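3-deoxy-manno-octulosonate cytidylyltransferase (Escherichia coli, PDB 1H7E) catalyses the transfer of CMP from CTP to the eight-carbon sugar KDO, giving diphosphate and CMP-KDO, the activated sugar for bacterial lipopolysaccharide. Local coordinates at residues A[138-143]-A[198-203]; A[143-146]-A[150-153]; A[157-160]-A[166-169]. All blocks are in the same frame, centred on the assembly; numbering follows the deposited sequence.

Contact 1: A[138-143]-A[198-203]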
loop_
_atom_site.group_PDB
_atom_site.type_symbol
_atom_site.label_atom_id
_atom_site.label_comp_id
_atom_site.label_asym_id
_atom_site.label_seq_id
_atom_site.Cartn_x
_atom_site.Cartn_y
_atom_site.Cartn_z
ATOM N N SER A 138 4.939 16.695 -3.209
ATOM C CA SER A 138 3.775 17.485 -2.781
ATOM C C SER A 138 2.477 16.876 -3.343
ATOM O O SER A 138 1.380 17.271 -2.956
ATOM C CB SER A 138 3.916 18.955 -3.212
ATOM O OG SER A 138 4.066 19.068 -4.622
ATOM N N THR A 139 2.620 15.929 -4.270
ATOM C CA THR A 139 1.485 15.222 -4.860
ATOM C C THR A 139 1.445 13.850 -4.204
ATOM O O THR A 139 2.467 13.175 -4.134
ATOM C CB THR A 139 1.647 15.084 -6.381
ATOM O OG1 THR A 139 1.470 16.375 -6.964
ATOM C CG2 THR A 139 0.604 14.153 -6.981
ATOM N N VAL A 140 0.277 13.470 -3.679
ATOM C CA VAL A 140 0.115 12.189 -3.002
ATOM C C VAL A 140 -0.390 11.161 -4.009
ATOM O O VAL A 140 -1.370 11.407 -4.711
ATOM C CB VAL A 140 -0.879 12.323 -1.787
ATOM C CG1 VAL A 140 -1.029 11.001 -1.035
ATOM C CG2 VAL A 140 -0.382 13.415 -0.853
ATOM N N LYS A 141 0.341 10.052 -4.133
ATOM C CA LYS A 141 -0.025 8.974 -5.039
ATOM C C LYS A 141 -0.763 7.894 -4.257
ATOM O O LYS A 141 -0.579 7.742 -3.039
ATOM C CB LYS A 141 1.234 8.358 -5.696
ATOM C CG LYS A 141 1.802 9.147 -6.898
ATOM C CD LYS A 141 2.393 10.502 -6.545
ATOM C CE LYS A 141 3.543 10.433 -5.534
ATOM N NZ LYS A 141 4.297 11.736 -5.451
ATOM N N VAL A 142 -1.625 7.167 -4.953
ATOM C CA VAL A 142 -2.328 6.065 -4.355
ATOM C C VAL A 142 -2.298 4.891 -5.347
ATOM O O VAL A 142 -2.287 5.095 -6.559
ATOM C CB VAL A 142 -3.804 6.445 -3.965
ATOM C CG1 VAL A 142 -4.595 6.939 -5.189
ATOM C CG2 VAL A 142 -4.511 5.252 -3.309
ATOM N N VAL A 143 -2.219 3.673 -4.820
ATOM C CA VAL A 143 -2.264 2.457 -5.618
ATOM C C VAL A 143 -3.475 1.699 -5.080
ATOM O O VAL A 143 -3.628 1.602 -3.859
ATOM C CB VAL A 143 -0.987 1.608 -5.435
ATOM C CG1 VAL A 143 -1.170 0.253 -6.138
ATOM C CG2 VAL A 143 0.194 2.341 -6.050
ATOM N N GLU A 198 5.545 10.083 6.602
ATOM C CA GLU A 198 5.040 10.725 5.378
ATOM C C GLU A 198 4.290 12.026 5.610
ATOM O O GLU A 198 4.138 12.840 4.689
ATOM C CB GLU A 198 4.081 9.770 4.655
ATOM C CG GLU A 198 4.675 8.421 4.217
ATOM C CD GLU A 198 4.699 8.264 2.711
ATOM O OE1 GLU A 198 4.459 9.261 2.001
ATOM O OE2 GLU A 198 4.971 7.149 2.242
ATOM N N SER A 199 3.777 12.188 6.828
ATOM C CA SER A 199 2.962 13.349 7.191
ATOM C C SER A 199 1.668 13.265 6.352
ATOM O O SER A 199 1.321 14.182 5.608
ATOM C CB SER A 199 3.733 14.654 6.936
ATOM O OG SER A 199 3.171 15.725 7.666
ATOM N N LEU A 200 0.997 12.116 6.439
ATOM C CA LEU A 200 -0.266 11.850 5.711
ATOM C C LEU A 200 -1.229 11.252 6.727
ATOM O O LEU A 200 -1.116 10.081 7.125
ATOM C CB LEU A 200 -0.077 10.864 4.539
ATOM C CG LEU A 200 0.724 11.350 3.324
ATOM C CD1 LEU A 200 0.964 10.188 2.323
ATOM C CD2 LEU A 200 0.000 12.534 2.675
ATOM N N GLU A 201 -2.186 12.070 7.151
ATOM C CA GLU A 201 -3.135 11.649 8.164
ATOM C C GLU A 201 -3.962 10.428 7.826
ATOM O O GLU A 201 -4.272 9.630 8.715
ATOM C CB GLU A 201 -4.065 12.801 8.531
ATOM C CG GLU A 201 -4.560 12.670 9.962
ATOM C CD GLU A 201 -5.653 13.666 10.345
ATOM O OE1 GLU A 201 -5.880 14.660 9.612
ATOM O OE2 GLU A 201 -6.284 13.441 11.408
ATOM N N GLN A 202 -4.288 10.246 6.549
ATOM C CA GLN A 202 -5.096 9.096 6.149
ATOM C C GLN A 202 -4.439 7.734 6.452
ATOM O O GLN A 202 -5.123 6.719 6.560
ATOM C CB GLN A 202 -5.522 9.194 4.673
ATOM C CG GLN A 202 -4.380 9.164 3.632
ATOM C CD GLN A 202 -3.817 10.534 3.329
ATOM O OE1 GLN A 202 -3.542 11.315 4.224
ATOM N NE2 GLN A 202 -3.627 10.827 2.047
ATOM N N LEU A 203 -3.118 7.716 6.625
ATOM C CA LEU A 203 -2.430 6.471 6.927
ATOM C C LEU A 203 -2.764 6.016 8.331
ATOM O O LEU A 203 -2.557 4.852 8.650
ATOM C CB LEU A 203 -0.908 6.601 6.722
ATOM C CG LEU A 203 -0.495 6.815 5.254
ATOM C CD1 LEU A 203 1.037 6.984 5.125
ATOM C CD2 LEU A 203 -0.994 5.634 4.408
#
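Val140 and Leu200 point at each other from their two segments, and their branched ends meet tip to tip. The closest pair is CG2 of Val140 against CD2 of Leu200, at 3.7 Å. Leu200 CD2 in fact lies against both methyls of Val140, while Leu200 CD1 touches Val140 CG1 alone, at 4.0 Å. With CG1 of Val140 trans to the backbone N (chi1 -178°), both of its methyls are presented to the loop. A short beta-branched residue suits this place, because its bulk sits close to the backbone, while the longer Leu200 spans the remaining gap.

Gln202 comes at Val140 from the opposite direction. Its chain bends at chi2 (-88°), which folds the amide back so that NE2 lies 4.0 Å from CG1 of Val140. This is van der Waals contact of an amide with a methyl; Gln202 also rests on His172, Tyr176 and Phe153. Leu200 and Gln202 are brought to the same valine by a type I turn, in which Leu203 N donates to Leu200 O at 3.1 Å.

Lys141 turns its ammonium group back onto its own segment, NZ bonding Thr139 O at 2.7 Å. Ala134 O and Arg155 O also receive bonds from NZ, and the three carbonyls probably compensate the charge of this buried lysine. The contact thus joins the chain leading into hairpin strand 141-144 to the turn linking helices 193-198 and 203-207, a small apolar seam within the alpha/beta cytidylyltransferase fold of the GT-A clan.

Contact 2: A[143-146]-A[150-153]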
loop_
_atom_site.group_PDB
_atom_site.type_symbol
_atom_site.label_atom_id
_atom_site.label_comp_id
_atom_site.label_asym_id
_atom_site.label_seq_id
_atom_site.Cartn_x
_atom_site.Cartn_y
_atom_site.Cartn_z
ATOM N N VAL A 143 -2.219 3.673 -4.820
ATOM C CA VAL A 143 -2.264 2.457 -5.618
ATOM C C VAL A 143 -3.475 1.699 -5.080
ATOM O O VAL A 143 -3.628 1.602 -3.859
ATOM C CB VAL A 143 -0.987 1.608 -5.435
ATOM C CG1 VAL A 143 -1.170 0.253 -6.138
ATOM C CG2 VAL A 143 0.194 2.341 -6.050
ATOM N N VAL A 144 -4.301 1.145 -5.969
ATOM C CA VAL A 144 -5.523 0.442 -5.572
ATOM C C VAL A 144 -5.604 -0.984 -6.084
ATOM O O VAL A 144 -4.901 -1.337 -7.019
ATOM C CB VAL A 144 -6.800 1.217 -6.073
ATOM C CG1 VAL A 144 -6.782 2.689 -5.596
ATOM C CG2 VAL A 144 -6.888 1.165 -7.593
ATOM N N ASN A 145 -6.445 -1.797 -5.455
ATOM C CA ASN A 145 -6.664 -3.197 -5.854
ATOM C C ASN A 145 -7.866 -3.298 -6.826
ATOM O O ASN A 145 -8.375 -2.252 -7.250
ATOM C CB ASN A 145 -6.804 -4.131 -4.618
ATOM C CG ASN A 145 -8.081 -3.901 -3.806
ATOM O OD1 ASN A 145 -8.989 -3.185 -4.212
ATOM N ND2 ASN A 145 -8.133 -4.507 -2.634
ATOM N N THR A 146 -8.304 -4.511 -7.211
ATOM C CA THR A 146 -9.441 -4.647 -8.156
ATOM C C THR A 146 -10.781 -4.064 -7.694
ATOM O O THR A 146 -11.619 -3.712 -8.523
ATOM C CB THR A 146 -9.702 -6.110 -8.646
ATOM O OG1 THR A 146 -9.850 -7.004 -7.528
ATOM C CG2 THR A 146 -8.588 -6.575 -9.528
ATOM N N ALA A 150 -7.828 1.238 -1.538
ATOM C CA ALA A 150 -6.451 1.706 -1.515
ATOM C C ALA A 150 -5.538 0.704 -0.821
ATOM O O ALA A 150 -5.918 0.079 0.186
ATOM C CB ALA A 150 -6.358 3.061 -0.818
ATOM N N LEU A 151 -4.362 0.486 -1.417
ATOM C CA LEU A 151 -3.349 -0.399 -0.820
ATOM C C LEU A 151 -2.424 0.488 0.035
ATOM O O LEU A 151 -2.072 0.141 1.155
ATOM C CB LEU A 151 -2.519 -1.116 -1.909
ATOM C CG LEU A 151 -3.289 -2.127 -2.766
ATOM C CD1 LEU A 151 -2.323 -2.779 -3.763
ATOM C CD2 LEU A 151 -3.944 -3.176 -1.877
ATOM N N TYR A 152 -2.068 1.648 -0.492
ATOM C CA TYR A 152 -1.183 2.572 0.227
ATOM C C TYR A 152 -1.237 3.945 -0.447
ATOM O O TYR A 152 -1.617 4.052 -1.622
ATOM C CB TYR A 152 0.272 2.014 0.229
ATOM C CG TYR A 152 1.281 2.764 1.096
ATOM C CD1 TYR A 152 1.097 2.875 2.473
ATOM C CD2 TYR A 152 2.401 3.381 0.535
ATOM C CE1 TYR A 152 1.989 3.583 3.265
ATOM C CE2 TYR A 152 3.311 4.094 1.335
ATOM C CZ TYR A 152 3.086 4.187 2.697
ATOM O OH TYR A 152 3.937 4.898 3.498
ATOM N N PHE A 153 -0.897 4.992 0.315
ATOM C CA PHE A 153 -0.838 6.382 -0.166
ATOM C C PHE A 153 0.610 6.796 0.142
ATOM O O PHE A 153 1.098 6.526 1.237
ATOM C CB PHE A 153 -1.732 7.335 0.655
ATOM C CG PHE A 153 -3.210 7.110 0.492
ATOM C CD1 PHE A 153 -3.875 6.143 1.258
ATOM C CD2 PHE A 153 -3.934 7.875 -0.416
ATOM C CE1 PHE A 153 -5.260 5.925 1.124
ATOM C CE2 PHE A 153 -5.322 7.679 -0.569
ATOM C CZ PHE A 153 -5.982 6.698 0.203
#
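Val143 is bound through its backbone to two successive residues across the hairpin, Leu151 and Tyr152. Leu151 N donates to Val143 O at 2.8 Å. Val143 N in turn donates to Tyr152 O at 3.3 Å. Val143 and Tyr152 form an antiparallel hydrogen-bonded pair, whereas the next pair, Val144 with Ala150, is non-hydrogen-bonded, with CA atoms 4.3 Å apart. The register slips by one residue between them. Leu151 is the extra residue of this beta bulge, its near-helical psi of -42° turning the chain at a corner.

The apolar contacts gather round that residue. Its CG stands anti to the carbonyl carbon (chi1 -67°), which lays the fork over Val143 O, 3.9 Å from CG of Leu151. CD1 of Leu151 lies 4.0 Å from CG1 of Val143, the two side chains running obliquely past one another. Its other branch, CD2, touches CB of Asn145 at 4.1 Å. Leucine suits the corner because its fork can reach both neighbours at once, and it also packs on Tyr152 of the second subunit.

The polar ends find partners beyond the two segments. Asn145 OD1 stays within the hairpin turn, accepting a bond from the backbone N of Asp149 and so tying its two ends together, as asparagine is well able to do. Tyr152 OH is hydrogen-bonded to Glu198 OE2, and Thr146 OG1 to Asn207 O of the second subunit.

Main-chain bonds, which depend little on side-chain identity, therefore set the register. Leu151 adds apolar packing across the hairpin, while the polar ends of Tyr152 and Thr146 bond outside it.

Contact 3: A[157-160]-A[166-169]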
loop_
_atom_site.group_PDB
_atom_site.type_symbol
_atom_site.label_atom_id
_atom_site.label_comp_id
_atom_site.label_asym_id
_atom_site.label_seq_id
_atom_site.Cartn_x
_atom_site.Cartn_y
_atom_site.Cartn_z
ATOM N N PRO A 157 6.944 8.013 -5.589
ATOM C CA PRO A 157 6.217 7.570 -6.773
ATOM C C PRO A 157 5.933 6.067 -6.658
ATOM O O PRO A 157 6.855 5.252 -6.580
ATOM C CB PRO A 157 7.200 7.859 -7.919
ATOM C CG PRO A 157 8.065 8.945 -7.378
ATOM C CD PRO A 157 8.282 8.517 -5.944
ATOM N N ILE A 158 4.656 5.711 -6.548
ATOM C CA ILE A 158 4.258 4.307 -6.502
ATOM C C ILE A 158 3.151 4.168 -7.570
ATOM O O ILE A 158 2.283 5.026 -7.672
ATOM C CB ILE A 158 3.739 3.849 -5.078
ATOM C CG1 ILE A 158 2.642 4.783 -4.557
ATOM C CG2 ILE A 158 4.905 3.760 -4.072
ATOM C CD1 ILE A 158 1.958 4.224 -3.296
ATOM N N PRO A 159 3.171 3.100 -8.379
ATOM C CA PRO A 159 4.163 2.021 -8.346
ATOM C C PRO A 159 5.537 2.485 -8.853
ATOM O O PRO A 159 5.642 3.451 -9.631
ATOM C CB PRO A 159 3.542 0.974 -9.273
ATOM C CG PRO A 159 2.853 1.816 -10.306
ATOM C CD PRO A 159 2.175 2.867 -9.443
ATOM N N TYR A 160 6.593 1.859 -8.342
ATOM C CA TYR A 160 7.943 2.192 -8.786
ATOM C C TYR A 160 8.008 1.849 -10.285
ATOM O O TYR A 160 7.538 0.785 -10.701
ATOM C CB TYR A 160 8.970 1.371 -7.997
ATOM C CG TYR A 160 10.384 1.621 -8.468
ATOM C CD1 TYR A 160 11.117 2.698 -7.981
ATOM C CD2 TYR A 160 10.968 0.799 -9.436
ATOM C CE1 TYR A 160 12.411 2.954 -8.454
ATOM C CE2 TYR A 160 12.249 1.047 -9.911
ATOM C CZ TYR A 160 12.960 2.122 -9.420
ATOM O OH TYR A 160 14.218 2.382 -9.907
ATOM N N LYS A 166 4.699 0.517 -18.314
ATOM C CA LYS A 166 3.539 -0.169 -17.750
ATOM C C LYS A 166 2.948 0.539 -16.534
ATOM O O LYS A 166 1.894 0.167 -16.066
ATOM C CB LYS A 166 3.896 -1.608 -17.364
ATOM C CG LYS A 166 4.328 -2.506 -18.528
ATOM C CD LYS A 166 3.155 -2.838 -19.435
ATOM C CE LYS A 166 3.561 -3.777 -20.583
ATOM N NZ LYS A 166 2.389 -4.148 -21.461
ATOM N N ALA A 167 3.648 1.537 -16.014
ATOM C CA ALA A 167 3.174 2.266 -14.838
ATOM C C ALA A 167 2.091 3.298 -15.163
ATOM O O ALA A 167 2.188 4.033 -16.154
ATOM C CB ALA A 167 4.350 2.951 -14.139
ATOM N N ARG A 168 1.052 3.317 -14.327
ATOM C CA ARG A 168 -0.050 4.266 -14.440
ATOM C C ARG A 168 -0.174 4.870 -13.025
ATOM O O ARG A 168 -0.163 4.140 -12.028
ATOM C CB ARG A 168 -1.329 3.545 -14.859
ATOM C CG ARG A 168 -2.475 4.483 -15.161
ATOM C CD ARG A 168 -3.681 3.746 -15.745
ATOM N NE ARG A 168 -4.775 4.685 -15.997
ATOM C CZ ARG A 168 -5.766 4.954 -15.144
ATOM N NH1 ARG A 168 -5.838 4.350 -13.962
ATOM N NH2 ARG A 168 -6.674 5.867 -15.465
ATOM N N TYR A 169 -0.144 6.195 -12.947
ATOM C CA TYR A 169 -0.201 6.909 -11.680
ATOM C C TYR A 169 -1.553 7.545 -11.388
ATOM O O TYR A 169 -2.253 7.991 -12.306
ATOM C CB TYR A 169 0.891 7.989 -11.637
ATOM C CG TYR A 169 2.273 7.387 -11.639
ATOM C CD1 TYR A 169 2.822 6.900 -10.459
ATOM C CD2 TYR A 169 2.977 7.189 -12.838
ATOM C CE1 TYR A 169 4.033 6.214 -10.455
ATOM C CE2 TYR A 169 4.195 6.499 -12.849
ATOM C CZ TYR A 169 4.709 6.017 -11.650
ATOM O OH TYR A 169 5.895 5.329 -11.611
#
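Tyr169 OH donates to Pro159 O at 2.7 Å, approaching from almost straight ahead of the carbonyl, with a C=O...donor angle of 172°. The ring swings toward the proline loop because CG of Tyr169 is anti to its carbonyl carbon (chi1 -66°). Pro157 C and Ile158 N lie at the ring edge, while Ile158 O sits obliquely to it, 3.4 Å from CD1 of Tyr169. The pyrrolidine of Pro159 crosses the tyrosine at a slant, its CD lying 4.0 Å from CE1 of Tyr169. On the same proline, CG meets Ala167 CB at 4.3 Å; the short alanine suits the close approach of the two segments. The peptide bond before Pro159 is cis, which proline tolerates far better than other residues and which bends the chain sharply here. A phenylalanine in place of Tyr169 would probably keep the apolar contact but leave Pro159 O without its hydroxyl mate, so that the bend is held less firmly.

Both segments belong to the excursion between strands 150-154 and 169-179. Tyr160 N bonds Glu198 OE2 of the second subunit, and Pro157 O bonds Ser156 OG of that subunit. This loop, with its cis-proline, is thus part of the homodimer interface.

How the contacts relate
The three contacts share one side of the subunit, and all have neighbours from its partner. Contacts 1 and 2 are buried and both use strand 141-144, sharing Val143; contact 3, only partly buried, lies further out, in the loop after the hairpin. Their chemistry differs with place: contact 1 is a small, mainly apolar meeting of the chain before the hairpin with a turn, contact 2 is main-chain pairing of adjacent strands, and contact 3 combines one side-chain hydroxyl bond with proline and aromatic packing. Val143 takes no part in contact 1 itself, but its CG2 packs 3.8 Å from Ile158 CG1, bringing the loop of contact 3 against the hairpin. Tyr152 of contact 2 touches both Leu203 and Ile158.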